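Local coordinates for protein FMN Adenylyltransferase (Candida glabrata, PDB 3FWK) that catalyses the transfer of an adenylyl group to FMN, the step that makes FAD, at residues S20-A25 with Q34-I39. Sequence-based numbering, arbitrary orientation.
Sequences SYLQIA and QTQRAI
Gln-36 reaches across from helix 31-50 and gives both hydrogens of its amide nitrogen to two backbone carbonyls, Tyr-21 O near the end of helix 7-23 and Ile-24 O in the loop beyond. Gln-36 NE2 lies 3.0 Å from Tyr-21 O in a nearly straight bond (167°). The same Gln-36 NE2 is 3.1 Å from Ile-24 O, where it meets a lone pair in the carbonyl plane. Both acceptors lie close to the plane of the amide, so the pair of bonds fixes its rotation. Tyr-21 O also takes the backbone N-H of Ile-24.

Gln-36 CG meets the Tyr-21 ring, 3.7 Å from Tyr-21 CE2, while the amide lies beyond, the two planes 87° apart. With CG anti to the backbone N (chi1 -169°), the ring reaches over Ile-39, Gln-36 and Thr-35, crossing Thr-35 at about a right angle. Ile-39 CD1 sits 3.5 Å from Tyr-21 CD2. Thr-35 CG2 is 3.6 Å from Tyr-21 CZ. The hydroxyl passes Thr-35 and hydrogen-bonds to Ser-207 of helix 202-212; Thr-35 OG1 bonds to Ile-31 O.

Leu-22 CD2 lies 3.7 Å from Gln-36 O, the two side chains running past each other in opposite directions, and also touches Ile-39 CG2.

The whole is an alpha-alpha hairpin, helices 7-23 and 31-50 packed together against helix 202-212 of this Rossmann-like alpha/beta protein.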
# COMPACT_ATOMS: atom_id res chain seq x y z
N SER A 20 3.84 -18.33 1.85
CA SER A 20 5.25 -18.49 2.17
C SER A 20 5.61 -17.65 3.39
O SER A 20 6.31 -18.12 4.32
CB SER A 20 6.12 -18.16 0.95
OG SER A 20 7.49 -18.30 1.26
N TYR A 21 5.11 -16.42 3.45
CA TYR A 21 5.38 -15.59 4.62
C TYR A 21 4.82 -16.24 5.90
O TYR A 21 5.49 -16.27 6.96
CB TYR A 21 4.74 -14.18 4.44
CG TYR A 21 5.21 -13.20 5.51
CD1 TYR A 21 6.26 -12.32 5.28
CD2 TYR A 21 4.61 -13.19 6.78
CE1 TYR A 21 6.72 -11.46 6.27
CE2 TYR A 21 5.07 -12.37 7.77
CZ TYR A 21 6.12 -11.52 7.54
OH TYR A 21 6.54 -10.73 8.56
N LEU A 22 3.62 -16.80 5.79
CA LEU A 22 2.97 -17.47 6.93
C LEU A 22 3.71 -18.71 7.38
O LEU A 22 3.53 -19.14 8.53
CB LEU A 22 1.54 -17.81 6.60
CG LEU A 22 0.62 -16.59 6.52
CD1 LEU A 22 -0.75 -17.04 6.03
CD2 LEU A 22 0.46 -15.93 7.90
N GLN A 23 4.56 -19.25 6.52
CA GLN A 23 5.39 -20.41 6.87
C GLN A 23 6.76 -20.04 7.41
O GLN A 23 7.42 -20.86 7.81
CB GLN A 23 5.55 -21.30 5.63
CG GLN A 23 4.27 -21.93 5.16
CD GLN A 23 4.37 -22.46 3.72
OE1 GLN A 23 5.47 -22.53 3.14
NE2 GLN A 23 3.22 -22.82 3.14
N ILE A 24 7.14 -18.78 7.51
CA ILE A 24 8.42 -18.39 8.11
C ILE A 24 8.70 -18.67 9.58
O ILE A 24 7.88 -18.36 10.43
CB ILE A 24 8.71 -16.84 7.97
CG1 ILE A 24 8.74 -16.36 6.50
CG2 ILE A 24 10.03 -16.44 8.70
CD1 ILE A 24 8.60 -14.82 6.40
N ALA A 25 9.90 -19.18 9.89
CA ALA A 25 10.23 -19.56 11.26
C ALA A 25 10.56 -18.32 12.07
O ALA A 25 11.51 -17.61 11.79
CB ALA A 25 11.43 -20.53 11.25
N GLN A 34 4.24 -11.24 14.67
CA GLN A 34 3.17 -10.26 14.76
C GLN A 34 2.53 -9.99 13.38
O GLN A 34 1.32 -9.82 13.26
CB GLN A 34 3.73 -8.98 15.36
CG GLN A 34 2.68 -7.91 15.65
CD GLN A 34 3.34 -6.61 16.02
OE1 GLN A 34 4.08 -6.03 15.23
NE2 GLN A 34 3.12 -6.15 17.26
N THR A 35 3.38 -9.95 12.35
CA THR A 35 2.91 -9.75 10.98
C THR A 35 2.08 -10.95 10.51
O THR A 35 1.06 -10.78 9.86
CB THR A 35 4.10 -9.48 10.03
OG1 THR A 35 4.88 -8.42 10.55
CG2 THR A 35 3.62 -9.15 8.62
N GLN A 36 2.52 -12.17 10.84
CA GLN A 36 1.72 -13.34 10.54
C GLN A 36 0.32 -13.24 11.15
O GLN A 36 -0.68 -13.57 10.50
CB GLN A 36 2.43 -14.64 10.99
CG GLN A 36 3.74 -14.84 10.20
CD GLN A 36 4.61 -15.95 10.75
OE1 GLN A 36 4.60 -16.21 11.93
NE2 GLN A 36 5.41 -16.56 9.90
N ARG A 37 0.27 -12.86 12.43
CA ARG A 37 -1.02 -12.67 13.08
C ARG A 37 -1.87 -11.61 12.36
O ARG A 37 -3.09 -11.81 12.19
CB ARG A 37 -0.82 -12.31 14.56
CG ARG A 37 -0.15 -13.47 15.35
CD ARG A 37 -0.15 -13.18 16.89
NE ARG A 37 0.51 -11.96 17.32
CZ ARG A 37 1.80 -11.85 17.64
NH1 ARG A 37 2.63 -12.87 17.43
NH2 ARG A 37 2.27 -10.72 18.12
N ALA A 38 -1.24 -10.53 11.93
CA ALA A 38 -1.97 -9.47 11.23
C ALA A 38 -2.50 -9.98 9.89
O ALA A 38 -3.65 -9.65 9.51
CB ALA A 38 -1.05 -8.29 11.01
N ILE A 39 -1.71 -10.80 9.20
CA ILE A 39 -2.19 -11.43 7.94
C ILE A 39 -3.40 -12.30 8.18
O ILE A 39 -4.39 -12.25 7.44
CB ILE A 39 -1.05 -12.22 7.26
CG1 ILE A 39 0.05 -11.29 6.78
CG2 ILE A 39 -1.60 -13.13 6.16
CD1 ILE A 39 1.38 -12.00 6.43